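Local coordinates for mandelate racemase/muconate lactonizing enzyme (Roseovarius nubinhibens, PDB 2QDD), which is of undetermined function but belongs to the mandelate racemase/muconate lactonizing enzymes of the enolase superfamily and binds magnesium, consistent with metal-assisted chemistry on a carboxylate substrate, at residues D14-K19 with H327-P332; D31-T36 with E51-G56; E208-V213 with V236-M241; A178-I183 with V213-W218. All blocks are in the same frame, centred on the assembly; numbering follows the deposited sequence. Where two conformers were deposited one is given.

Contact 1: D14-K19 with H327-P332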
loop_
_atom_site.group_PDB
_atom_site.type_symbol
_atom_site.label_atom_id
_atom_site.label_comp_id
_atom_site.label_asym_id
_atom_site.label_seq_id
_atom_site.Cartn_x
_atom_site.Cartn_y
_atom_site.Cartn_z
ATOM N N ASP A 14 35.607 -35.378 -11.258
ATOM C CA ASP A 14 35.700 -34.606 -12.489
ATOM C C ASP A 14 34.727 -35.202 -13.500
ATOM O O ASP A 14 34.940 -36.313 -13.994
ATOM C CB ASP A 14 37.131 -34.681 -13.032
ATOM C CG ASP A 14 37.521 -33.460 -13.841
ATOM O OD1 ASP A 14 36.880 -33.194 -14.881
ATOM O OD2 ASP A 14 38.487 -32.774 -13.441
ATOM N N LEU A 15 33.652 -34.477 -13.796
ATOM C CA LEU A 15 32.565 -35.026 -14.603
ATOM C C LEU A 15 32.429 -34.293 -15.929
ATOM O O LEU A 15 31.870 -33.197 -15.968
ATOM C CB LEU A 15 31.233 -34.960 -13.857
ATOM C CG LEU A 15 31.070 -35.557 -12.466
ATOM C CD1 LEU A 15 29.786 -35.008 -11.896
ATOM C CD2 LEU A 15 31.023 -37.079 -12.531
ATOM N N PRO A 16 32.928 -34.899 -17.021
ATOM C CA PRO A 16 32.807 -34.256 -18.328
ATOM C C PRO A 16 31.353 -34.201 -18.787
ATOM O O PRO A 16 30.585 -35.134 -18.538
ATOM C CB PRO A 16 33.637 -35.157 -19.248
ATOM C CG PRO A 16 33.646 -36.485 -18.574
ATOM C CD PRO A 16 33.616 -36.202 -17.102
ATOM N N LEU A 17 30.983 -33.098 -19.425
ATOM C CA LEU A 17 29.670 -32.966 -20.039
ATOM C C LEU A 17 29.644 -33.620 -21.415
ATOM O O LEU A 17 30.658 -33.646 -22.118
ATOM C CB LEU A 17 29.272 -31.489 -20.148
ATOM C CG LEU A 17 29.179 -30.679 -18.849
ATOM C CD1 LEU A 17 29.163 -29.199 -19.167
ATOM C CD2 LEU A 17 27.961 -31.064 -18.027
ATOM N N ALA A 18 28.478 -34.147 -21.779
ATOM C CA ALA A 18 28.212 -34.647 -23.127
ATOM C C ALA A 18 28.239 -33.535 -24.184
ATOM O O ALA A 18 28.770 -33.729 -25.278
ATOM C CB ALA A 18 26.876 -35.385 -23.160
ATOM N N LYS A 19 27.661 -32.381 -23.850
ATOM C CA LYS A 19 27.719 -31.197 -24.713
ATOM C C LYS A 19 28.466 -30.047 -24.025
ATOM O O LYS A 19 27.871 -29.304 -23.239
ATOM C CB LYS A 19 26.312 -30.742 -25.131
ATOM C CG LYS A 19 25.429 -31.824 -25.748
ATOM C CD LYS A 19 25.732 -32.042 -27.228
ATOM C CE LYS A 19 24.806 -33.089 -27.834
ATOM N NZ LYS A 19 25.093 -34.464 -27.335
ATOM N N HIS A 327 23.092 -35.234 -18.753
ATOM C CA HIS A 327 23.948 -34.320 -19.498
ATOM C C HIS A 327 25.434 -34.619 -19.315
ATOM O O HIS A 327 26.280 -33.964 -19.923
ATOM C CB HIS A 327 23.608 -32.868 -19.145
ATOM C CG HIS A 327 22.236 -32.461 -19.583
ATOM N ND1 HIS A 327 22.005 -31.759 -20.747
ATOM C CD2 HIS A 327 21.019 -32.688 -19.033
ATOM C CE1 HIS A 327 20.706 -31.560 -20.888
ATOM N NE2 HIS A 327 20.085 -32.118 -19.863
ATOM N N LEU A 328 25.736 -35.618 -18.488
ATOM C CA LEU A 328 27.104 -36.084 -18.261
ATOM C C LEU A 328 27.503 -37.196 -19.233
ATOM O O LEU A 328 26.667 -38.009 -19.640
ATOM C CB LEU A 328 27.267 -36.599 -16.828
ATOM C CG LEU A 328 26.932 -35.699 -15.639
ATOM C CD1 LEU A 328 27.035 -36.508 -14.349
ATOM C CD2 LEU A 328 27.827 -34.459 -15.590
ATOM N N ALA A 329 28.789 -37.231 -19.583
ATOM C CA ALA A 329 29.355 -38.306 -20.399
ATOM C C ALA A 329 29.883 -39.480 -19.564
ATOM O O ALA A 329 30.022 -40.596 -20.072
ATOM C CB ALA A 329 30.444 -37.763 -21.306
ATOM N N ASP A 330 30.171 -39.225 -18.288
ATOM C CA ASP A 330 30.613 -40.269 -17.360
ATOM C C ASP A 330 29.527 -40.640 -16.340
ATOM O O ASP A 330 28.610 -39.856 -16.086
ATOM C CB ASP A 330 31.889 -39.826 -16.638
ATOM C CG ASP A 330 32.926 -40.934 -16.540
ATOM O OD1 ASP A 330 32.550 -42.095 -16.254
ATOM O OD2 ASP A 330 34.123 -40.640 -16.744
ATOM N N ASP A 331 29.641 -41.837 -15.767
ATOM C CA ASP A 331 28.771 -42.287 -14.676
ATOM C C ASP A 331 29.607 -43.019 -13.620
ATOM O O ASP A 331 30.144 -44.097 -13.890
ATOM C CB ASP A 331 27.663 -43.203 -15.221
ATOM C CG ASP A 331 26.525 -43.446 -14.221
ATOM O OD1 ASP A 331 26.633 -43.089 -13.026
ATOM O OD2 ASP A 331 25.503 -44.022 -14.647
ATOM N N PRO A 332 29.730 -42.424 -12.418
ATOM C CA PRO A 332 30.401 -43.027 -11.263
ATOM C C PRO A 332 29.531 -43.960 -10.407
ATOM O O PRO A 332 30.055 -44.644 -9.520
ATOM C CB PRO A 332 30.812 -41.808 -10.443
ATOM C CG PRO A 332 29.728 -40.829 -10.706
ATOM C CD PRO A 332 29.250 -41.061 -12.115
HETATM O O HOH W 1 25.842 -31.653 -21.452
#
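Residues 14-19 of strand 5-22 and the loop 327-332 run roughly antiparallel, their directions 156° apart, and meet in a single beta bridge between L17 and L328. Two nearly straight backbone hydrogen bonds flank it. A329 N donates to P16 O at 3.0 Å, and A18 N donates to H327 O at 2.9 Å. A water is held between K19 N and H327 O, so that carbonyl accepts from both A18 N and the water. L328 is the main apolar side chain. Its CG lies beside the backbone N and anti to the carbonyl carbon (chi1 -56°), which carries the methyls back to the strand. L328 CD2 reaches L15 CB at 3.9 Å, and L328 CD1 meets L15 CD1 at 4.0 Å. L17 CD2 touches the same L328 CD2 at 4.2 Å. P16 lays its CD against D330 CB at 4.0 Å, the two side chains crossing obliquely. The bridge joins the N-terminal domain to the loop between helix 300-311 and strand 344-345 of the C-terminal barrel domain. Strand 29-42 pairs with strand 5-22 through L15 with L33 and L17 with D31, and its Y37 touches P332.

Contact 2: D31-T36 with E51-G56; sequences DRLDST and EGCPWG
Two backbone hydrogen bonds join T36 and G52, an antiparallel hydrogen-bonded pair. T36 N donates to G52 O at 2.9 Å from above the carbonyl plane. G52 N donates to T36 O at 2.9 Å within the plane. S35 OG, anti to its backbone N (chi1 -174°), donates to E51 OE2 at 2.8 Å from above the carboxylate plane. The E51 chain is extended, and its OE1 accepts from T299 and from A302 N of helix 300-311. The carboxylate therefore ties the hairpin of strands 29-42 and 47-52, in the superfamily's N-terminal domain, to the barrel domain. Two waters bridge the segments beside and beyond the T36-G52 pair. One accepts a hydrogen bond from T36 OG1 and donates to D34 O and G52 O. Another accepts from D34 N and donates to P54 O. Apolar contact centres on L33. L33 CB lies 3.6 Å from C53 SG, and L33 CD1 reaches W55 CZ3 at 3.8 Å. L33 CD2 sits over one face of the W55 ring, 4.1 Å above the plane and toward the rim. W55 NE1 bonds to Y21 OH, and the W55 side chain is about 9 Å from that of the magnesium ligand E244.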
loop_
_atom_site.group_PDB
_atom_site.type_symbol
_atom_site.label_atom_id
_atom_site.label_comp_id
_atom_site.label_asym_id
_atom_site.label_seq_id
_atom_site.Cartn_x
_atom_site.Cartn_y
_atom_site.Cartn_z
ATOM N N ASP A 31 33.306 -27.305 -19.790
ATOM C CA ASP A 31 33.736 -28.611 -20.267
ATOM C C ASP A 31 33.239 -29.695 -19.322
ATOM O O ASP A 31 32.924 -30.809 -19.743
ATOM C CB ASP A 31 35.269 -28.646 -20.312
ATOM C CG ASP A 31 35.808 -29.228 -21.603
ATOM O OD1 ASP A 31 35.404 -28.762 -22.693
ATOM O OD2 ASP A 31 36.653 -30.145 -21.529
ATOM N N ARG A 32 33.179 -29.356 -18.039
ATOM C CA ARG A 32 33.088 -30.347 -16.976
ATOM C C ARG A 32 32.546 -29.755 -15.677
ATOM O O ARG A 32 32.543 -28.533 -15.486
ATOM C CB ARG A 32 34.449 -31.009 -16.730
ATOM C CG ARG A 32 35.597 -30.031 -16.474
ATOM C CD ARG A 32 36.890 -30.477 -17.150
ATOM N NE ARG A 32 37.002 -31.932 -17.229
ATOM C CZ ARG A 32 37.311 -32.607 -18.332
ATOM N NH1 ARG A 32 37.381 -33.932 -18.296
ATOM N NH2 ARG A 32 37.557 -31.964 -19.469
ATOM N N LEU A 33 32.102 -30.636 -14.785
ATOM C CA LEU A 33 31.573 -30.225 -13.495
ATOM C C LEU A 33 32.464 -30.703 -12.357
ATOM O O LEU A 33 32.999 -31.810 -12.398
ATOM C CB LEU A 33 30.143 -30.741 -13.306
ATOM C CG LEU A 33 29.031 -30.196 -14.209
ATOM C CD1 LEU A 33 27.694 -30.765 -13.786
ATOM C CD2 LEU A 33 28.973 -28.675 -14.215
ATOM N N ASP A 34 32.617 -29.851 -11.350
ATOM C CA ASP A 34 33.374 -30.168 -10.146
ATOM C C ASP A 34 32.366 -30.625 -9.095
ATOM O O ASP A 34 31.732 -29.805 -8.418
ATOM C CB ASP A 34 34.147 -28.915 -9.690
ATOM C CG ASP A 34 34.959 -29.123 -8.413
ATOM O OD1 ASP A 34 35.957 -28.389 -8.240
ATOM O OD2 ASP A 34 34.613 -29.972 -7.563
ATOM N N SER A 35 32.225 -31.941 -8.970
ATOM C CA SER A 35 31.319 -32.532 -7.998
ATOM C C SER A 35 32.048 -32.928 -6.726
ATOM O O SER A 35 33.183 -33.393 -6.765
ATOM C CB SER A 35 30.620 -33.752 -8.590
ATOM O OG SER A 35 29.638 -34.247 -7.703
ATOM N N THR A 36 31.375 -32.739 -5.600
ATOM C CA THR A 36 31.846 -33.223 -4.319
ATOM C C THR A 36 30.888 -34.308 -3.839
ATOM O O THR A 36 29.684 -34.071 -3.733
ATOM C CB THR A 36 31.901 -32.072 -3.293
ATOM O OG1 THR A 36 32.770 -31.044 -3.780
ATOM C CG2 THR A 36 32.418 -32.554 -1.954
ATOM N N GLU A 51 25.799 -35.387 -2.210
ATOM C CA GLU A 51 26.491 -34.756 -3.330
ATOM C C GLU A 51 26.212 -33.255 -3.409
ATOM O O GLU A 51 25.060 -32.825 -3.359
ATOM C CB GLU A 51 26.092 -35.414 -4.654
ATOM C CG GLU A 51 26.829 -34.832 -5.870
ATOM C CD GLU A 51 26.421 -35.468 -7.181
ATOM O OE1 GLU A 51 25.504 -36.318 -7.177
ATOM O OE2 GLU A 51 27.019 -35.109 -8.219
ATOM N N GLY A 52 27.270 -32.464 -3.547
ATOM C CA GLY A 52 27.132 -31.078 -3.978
ATOM C C GLY A 52 27.855 -30.838 -5.288
ATOM O O GLY A 52 29.085 -30.932 -5.357
ATOM N N CYS A 53 27.096 -30.534 -6.330
ATOM C CA CYS A 53 27.686 -30.225 -7.622
ATOM C C CYS A 53 27.096 -28.962 -8.270
ATOM O O CYS A 53 26.084 -29.037 -8.970
ATOM C CB CYS A 53 27.595 -31.430 -8.553
ATOM S SG CYS A 53 28.391 -31.169 -10.133
ATOM N N PRO A 54 27.728 -27.795 -8.024
ATOM C CA PRO A 54 27.366 -26.528 -8.669
ATOM C C PRO A 54 27.514 -26.569 -10.185
ATOM O O PRO A 54 28.404 -27.248 -10.699
ATOM C CB PRO A 54 28.372 -25.536 -8.069
ATOM C CG PRO A 54 28.777 -26.147 -6.765
ATOM C CD PRO A 54 28.832 -27.613 -7.061
ATOM N N TRP A 55 26.646 -25.856 -10.895
ATOM C CA TRP A 55 26.729 -25.789 -12.356
ATOM C C TRP A 55 27.824 -24.820 -12.813
ATOM O O TRP A 55 27.546 -23.692 -13.227
ATOM C CB TRP A 55 25.377 -25.419 -12.968
ATOM C CG TRP A 55 25.326 -25.633 -14.454
ATOM C CD1 TRP A 55 25.453 -24.681 -15.429
ATOM C CD2 TRP A 55 25.134 -26.880 -15.133
ATOM N NE1 TRP A 55 25.352 -25.258 -16.675
ATOM C CE2 TRP A 55 25.157 -26.607 -16.522
ATOM C CE3 TRP A 55 24.941 -28.203 -14.704
ATOM C CZ2 TRP A 55 24.999 -27.608 -17.485
ATOM C CZ3 TRP A 55 24.781 -29.201 -15.666
ATOM C CH2 TRP A 55 24.811 -28.894 -17.041
ATOM N N GLY A 56 29.072 -25.267 -12.730
ATOM C CA GLY A 56 30.218 -24.363 -12.780
ATOM C C GLY A 56 30.270 -23.430 -11.583
ATOM O O GLY A 56 29.681 -23.708 -10.539
HETATM O O HOH W 2 31.526 -29.589 -5.682
HETATM O O HOH W 3 31.083 -27.631 -10.305
#

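Contact 3: E208-V213 with V236-M241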
loop_
_atom_site.group_PDB
_atom_site.type_symbol
_atom_site.label_atom_id
_atom_site.label_comp_id
_atom_site.label_asym_id
_atom_site.label_seq_id
_atom_site.Cartn_x
_atom_site.Cartn_y
_atom_site.Cartn_z
ATOM N N GLU A 208 8.593 -5.991 -23.674
ATOM C CA GLU A 208 8.459 -5.889 -25.128
ATOM C C GLU A 208 8.184 -7.215 -25.838
ATOM O O GLU A 208 7.256 -7.287 -26.640
ATOM C CB GLU A 208 9.663 -5.179 -25.761
ATOM C CG GLU A 208 9.586 -5.060 -27.285
ATOM C CD GLU A 208 10.906 -4.672 -27.933
ATOM O OE1 GLU A 208 11.951 -4.698 -27.242
ATOM O OE2 GLU A 208 10.899 -4.346 -29.142
ATOM N N VAL A 209 8.968 -8.259 -25.558
ATOM C CA VAL A 209 8.674 -9.562 -26.164
ATOM C C VAL A 209 7.388 -10.243 -25.687
ATOM O O VAL A 209 6.629 -10.752 -26.507
ATOM C CB VAL A 209 9.905 -10.532 -26.382
ATOM C CG1 VAL A 209 11.248 -9.899 -26.045
ATOM C CG2 VAL A 209 9.721 -11.881 -25.709
ATOM N N LEU A 210 7.122 -10.212 -24.381
ATOM C CA LEU A 210 5.958 -10.911 -23.822
ATOM C C LEU A 210 4.635 -10.232 -24.137
ATOM O O LEU A 210 3.609 -10.894 -24.199
ATOM C CB LEU A 210 6.103 -11.160 -22.319
ATOM C CG LEU A 210 7.227 -12.102 -21.880
ATOM C CD1 LEU A 210 7.271 -12.241 -20.368
ATOM C CD2 LEU A 210 7.072 -13.462 -22.535
ATOM N N ASN A 211 4.661 -8.922 -24.367
ATOM C CA ASN A 211 3.480 -8.219 -24.859
ATOM C C ASN A 211 3.360 -8.161 -26.383
ATOM O O ASN A 211 2.437 -7.542 -26.909
ATOM C CB ASN A 211 3.364 -6.822 -24.231
ATOM C CG ASN A 211 3.080 -6.877 -22.732
ATOM O OD1 ASN A 211 2.535 -7.856 -22.231
ATOM N ND2 ASN A 211 3.440 -5.819 -22.018
ATOM N N SER A 212 4.286 -8.815 -27.085
ATOM C CA SER A 212 4.222 -8.940 -28.546
ATOM C C SER A 212 3.707 -10.304 -29.001
ATOM O O SER A 212 3.528 -10.550 -30.197
ATOM C CB SER A 212 5.596 -8.688 -29.157
ATOM O OG SER A 212 6.080 -7.411 -28.788
ATOM N N VAL A 213 3.457 -11.176 -28.031
ATOM C CA VAL A 213 3.409 -12.618 -28.241
ATOM C C VAL A 213 2.034 -13.144 -27.793
ATOM O O VAL A 213 1.488 -12.683 -26.787
ATOM C CB VAL A 213 4.621 -13.289 -27.509
ATOM C CG1 VAL A 213 4.225 -14.368 -26.534
ATOM C CG2 VAL A 213 5.662 -13.759 -28.493
ATOM N N VAL A 236 2.704 -8.074 -17.876
ATOM C CA VAL A 236 2.538 -9.105 -18.919
ATOM C C VAL A 236 1.474 -10.140 -18.510
ATOM O O VAL A 236 0.989 -10.118 -17.378
ATOM C CB VAL A 236 3.896 -9.813 -19.280
ATOM C CG1 VAL A 236 4.987 -8.790 -19.603
ATOM C CG2 VAL A 236 4.362 -10.735 -18.166
ATOM N N ALA A 237 1.131 -11.043 -19.427
ATOM C CA ALA A 237 -0.008 -11.954 -19.253
ATOM C C ALA A 237 0.353 -13.434 -19.011
ATOM O O ALA A 237 -0.543 -14.261 -18.807
ATOM C CB ALA A 237 -0.963 -11.818 -20.428
ATOM N N ASN A 238 1.650 -13.754 -19.029
ATOM C CA ASN A 238 2.154 -15.129 -18.868
ATOM C C ASN A 238 2.323 -15.516 -17.403
ATOM O O ASN A 238 2.631 -14.649 -16.579
ATOM C CB ASN A 238 3.534 -15.262 -19.522
ATOM C CG ASN A 238 3.480 -15.172 -21.024
ATOM O OD1 ASN A 238 3.284 -14.095 -21.579
ATOM N ND2 ASN A 238 3.672 -16.305 -21.695
ATOM N N PRO A 239 2.161 -16.820 -17.077
ATOM C CA PRO A 239 2.635 -17.360 -15.797
ATOM C C PRO A 239 4.153 -17.230 -15.628
ATOM O O PRO A 239 4.905 -17.519 -16.558
ATOM C CB PRO A 239 2.248 -18.853 -15.874
ATOM C CG PRO A 239 1.181 -18.933 -16.887
ATOM C CD PRO A 239 1.510 -17.862 -17.893
ATOM N N ILE A 240 4.587 -16.793 -14.447
ATOM C CA ILE A 240 6.009 -16.585 -14.180
ATOM C C ILE A 240 6.527 -17.601 -13.166
ATOM O O ILE A 240 5.956 -17.771 -12.084
ATOM C CB ILE A 240 6.332 -15.103 -13.790
ATOM C CG1 ILE A 240 6.564 -14.271 -15.052
ATOM C CG2 ILE A 240 7.585 -14.991 -12.914
ATOM C CD1 ILE A 240 5.436 -13.344 -15.383
ATOM N N MET A 241 7.598 -18.291 -13.552
ATOM C CA MET A 241 8.287 -19.267 -12.714
ATOM C C MET A 241 9.595 -18.643 -12.228
ATOM O O MET A 241 10.412 -18.201 -13.038
ATOM C CB MET A 241 8.565 -20.529 -13.541
ATOM C CG MET A 241 9.505 -21.563 -12.922
ATOM S SD MET A 241 8.723 -22.843 -11.937
ATOM C CE MET A 241 7.229 -23.244 -12.857
HETATM O O HOH W 4 1.631 -10.459 -22.206
#
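This is a small buried contact in the barrel domain, between the C-terminal end of helix 203-210, with the turn after it, and the loop leading into strand 240-242. No direct hydrogen bond crosses it. Apolar packing and one water join the two sides. L210 and V236 cross obliquely, with L210 CB 3.8 Å from V236 CG1. L210 CD1 meets the other methyl, V236 CG2, at 3.9 Å. The L210 CG is anti to its carbonyl carbon (chi1 -65°), and L210 CD2 passes over toward N238 OD1 at 4.0 Å. N211 crosses V236 at about a right angle, and N211 OD1 lies 3.5 Å from V236 CA. The water is gripped by three atoms. It donates to L210 O and to N211 OD1, both at 2.8 Å, and accepts from A237 N at 2.9 Å. It thus links the last turn of the helix to the backbone of the loop. Within 208-213, S212 OG donates to E208 O at 2.5 Å, a very short bond that turns back on the helix end. Other bonds leave the pair: N211 ND2 donates to R235 O and to A237 O of the third subunit, and N238 ND2 to D217 O and A215 O. R235 of the second subunit donates to V236 O and N238 O. In the same chain, I219 of strand 218-220 lies against L210 and N238, while helix 173-185 covers V213 through I180 and E181.

Contact 4: A178-I183 with V213-W218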
loop_
_atom_site.group_PDB
_atom_site.type_symbol
_atom_site.label_atom_id
_atom_site.label_comp_id
_atom_site.label_asym_id
_atom_site.label_seq_id
_atom_site.Cartn_x
_atom_site.Cartn_y
_atom_site.Cartn_z
ATOM N N ALA A 178 9.944 -14.543 -32.566
ATOM C CA ALA A 178 9.827 -15.578 -33.604
ATOM C C ALA A 178 10.073 -16.999 -33.091
ATOM O O ALA A 178 9.466 -17.947 -33.588
ATOM C CB ALA A 178 10.750 -15.268 -34.775
ATOM N N ARG A 179 10.960 -17.135 -32.106
ATOM C CA ARG A 179 11.172 -18.400 -31.400
ATOM C C ARG A 179 9.942 -18.834 -30.609
ATOM O O ARG A 179 9.471 -19.963 -30.755
ATOM C CB ARG A 179 12.363 -18.295 -30.447
ATOM C CG ARG A 179 13.705 -18.571 -31.086
ATOM C CD ARG A 179 14.823 -18.155 -30.155
ATOM N NE ARG A 179 16.039 -17.821 -30.890
ATOM C CZ ARG A 179 17.040 -17.094 -30.404
ATOM N NH1 ARG A 179 16.991 -16.614 -29.166
ATOM N NH2 ARG A 179 18.100 -16.850 -31.159
ATOM N N ILE A 180 9.435 -17.931 -29.773
ATOM C CA ILE A 180 8.297 -18.217 -28.908
ATOM C C ILE A 180 7.065 -18.608 -29.731
ATOM O O ILE A 180 6.427 -19.621 -29.444
ATOM C CB ILE A 180 7.997 -17.034 -27.939
ATOM C CG1 ILE A 180 9.041 -16.978 -26.816
ATOM C CG2 ILE A 180 6.623 -17.168 -27.316
ATOM C CD1 ILE A 180 9.157 -15.620 -26.159
ATOM N N GLU A 181 6.767 -17.831 -30.772
ATOM C CA GLU A 181 5.549 -18.040 -31.558
ATOM C C GLU A 181 5.569 -19.300 -32.425
ATOM O O GLU A 181 4.520 -19.887 -32.678
ATOM C CB GLU A 181 5.199 -16.806 -32.400
ATOM C CG GLU A 181 4.834 -15.562 -31.591
ATOM C CD GLU A 181 3.384 -15.522 -31.110
ATOM O OE1 GLU A 181 2.689 -14.528 -31.419
ATOM O OE2 GLU A 181 2.938 -16.460 -30.409
ATOM N N ALA A 182 6.758 -19.714 -32.863
ATOM C CA ALA A 182 6.906 -20.964 -33.611
ATOM C C ALA A 182 6.772 -22.188 -32.706
ATOM O O ALA A 182 6.032 -23.121 -33.026
ATOM C CB ALA A 182 8.234 -20.994 -34.366
ATOM N N ILE A 183 7.485 -22.164 -31.581
ATOM C CA ILE A 183 7.550 -23.289 -30.641
ATOM C C ILE A 183 6.195 -23.566 -29.976
ATOM O O ILE A 183 5.790 -24.726 -29.821
ATOM C CB ILE A 183 8.665 -23.061 -29.576
ATOM C CG1 ILE A 183 10.051 -23.266 -30.197
ATOM C CG2 ILE A 183 8.499 -23.981 -28.384
ATOM C CD1 ILE A 183 11.188 -22.791 -29.318
ATOM N N VAL A 213 3.457 -11.176 -28.031
ATOM C CA VAL A 213 3.409 -12.618 -28.241
ATOM C C VAL A 213 2.034 -13.144 -27.793
ATOM O O VAL A 213 1.488 -12.683 -26.787
ATOM C CB VAL A 213 4.621 -13.289 -27.509
ATOM C CG1 VAL A 213 4.225 -14.368 -26.534
ATOM C CG2 VAL A 213 5.662 -13.759 -28.493
ATOM N N ARG A 214 1.461 -14.071 -28.565
ATOM C CA ARG A 214 0.154 -14.649 -28.236
ATOM C C ARG A 214 0.259 -15.803 -27.240
ATOM O O ARG A 214 -0.718 -16.149 -26.570
ATOM C CB ARG A 214 -0.563 -15.122 -29.499
ATOM C CG ARG A 214 -1.354 -14.043 -30.219
ATOM C CD ARG A 214 -2.000 -14.603 -31.489
ATOM N NE ARG A 214 -1.081 -14.578 -32.632
ATOM C CZ ARG A 214 -0.397 -15.629 -33.089
ATOM N NH1 ARG A 214 -0.515 -16.819 -32.510
ATOM N NH2 ARG A 214 0.409 -15.488 -34.132
ATOM N N ALA A 215 1.451 -16.389 -27.156
ATOM C CA ALA A 215 1.725 -17.541 -26.304
ATOM C C ALA A 215 1.625 -17.234 -24.813
ATOM O O ALA A 215 2.175 -16.239 -24.329
ATOM C CB ALA A 215 3.089 -18.098 -26.619
ATOM N N ARG A 216 0.928 -18.112 -24.095
ATOM C CA ARG A 216 0.708 -17.957 -22.662
ATOM C C ARG A 216 1.358 -19.092 -21.889
ATOM O O ARG A 216 0.884 -19.474 -20.827
ATOM C CB ARG A 216 -0.793 -17.900 -22.346
ATOM C CG ARG A 216 -1.539 -16.766 -23.033
ATOM C CD ARG A 216 -1.005 -15.419 -22.602
ATOM N NE ARG A 216 -1.687 -14.321 -23.276
ATOM C CZ ARG A 216 -1.105 -13.490 -24.135
ATOM N NH1 ARG A 216 -1.806 -12.518 -24.696
ATOM N NH2 ARG A 216 0.174 -13.632 -24.441
ATOM N N ASP A 217 2.451 -19.621 -22.428
ATOM C CA ASP A 217 3.247 -20.636 -21.738
ATOM C C ASP A 217 4.047 -20.026 -20.593
ATOM O O ASP A 217 4.295 -18.817 -20.587
ATOM C CB ASP A 217 4.183 -21.331 -22.725
ATOM C CG ASP A 217 3.465 -21.793 -23.970
ATOM O OD1 ASP A 217 3.449 -21.033 -24.956
ATOM O OD2 ASP A 217 2.898 -22.908 -23.955
ATOM N N TRP A 218 4.429 -20.875 -19.634
ATOM C CA TRP A 218 5.386 -20.546 -18.570
ATOM C C TRP A 218 6.599 -19.763 -19.053
ATOM O O TRP A 218 7.204 -20.103 -20.071
ATOM C CB TRP A 218 5.900 -21.824 -17.917
ATOM C CG TRP A 218 5.015 -22.421 -16.866
ATOM C CD1 TRP A 218 4.311 -23.588 -16.958
ATOM C CD2 TRP A 218 4.779 -21.914 -15.547
ATOM N NE1 TRP A 218 3.635 -23.828 -15.790
ATOM C CE2 TRP A 218 3.908 -22.821 -14.903
ATOM C CE3 TRP A 218 5.212 -20.779 -14.849
ATOM C CZ2 TRP A 218 3.467 -22.632 -13.595
ATOM C CZ3 TRP A 218 4.764 -20.586 -13.548
ATOM C CH2 TRP A 218 3.897 -21.505 -12.937
#
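R214 N is the best-held polar atom: it donates its one N-H to both oxygens of the E181 carboxylate, one bond good and one weak. R214 N donates to E181 OE1 at 3.1 Å with an N-H angle of 163°. A weak bond runs from R214 N to E181 OE2 at 3.4 Å. The N-H meets OE1 from well above the carboxylate plane. E181 gets there by bending: its CG lies beside the backbone N, and a turn at chi2 (-82°) swings the carboxylate off the helix toward the loop. The R214 side chain bends at chi3 and brings its guanidinium back over the same group. E181 OE1 sits over the centre of one R214 guanidinium face, 3.6 Å above the plane. The salt bridge to NH2 is long and rests on charge alone, since no N-H points at the oxygen. The two planes are 33° apart. This nearby positive charge would tend to keep E181 ionised. Apolar contact lies beside the polar group. I180 CG2 touches V213 CG2 and A215 CB, each at 3.7 Å. The side chains of E181 and V213 run past each other in opposite directions, E181 CG touching V213 CG2. The loop is also tied to itself. R216 NH2 donates to V213 O and, at longer range, to A215 O, and R216 NE bonds to N211 O of the second subunit. D217 OD1 bonds to S184 OG farther along the helix. Helix 173-185 thus packs on the loop that joins helix 203-210 to strand 218-220, a packing of neighbouring beta-alpha units in the TIM-barrel domain of the enolase superfamily.

In the fold
Contacts 1 and 2 share one sheet, since strands 5-22 and 29-42 are neighbours in it. D14 OD1 and R32 NE form a salt bridge between them. Contact 1 lies at the surface and contact 2 is buried, yet both rest on strand-like backbone pairing. Contact 1 bridges the two domains directly, while contact 2 lies within the N-terminal sheet and reaches the barrel through E51. Contacts 3 and 4 are buried in the barrel domain, about 33 Å between centres from contact 2. They share V213, and N238 ties them together. Here side chains and water replace strand pairing: contact 3 is apolar and water-bridged, contact 4 combines a carboxylate-to-backbone bond with apolar packing. Both also reach other subunits, unlike contacts 1 and 2.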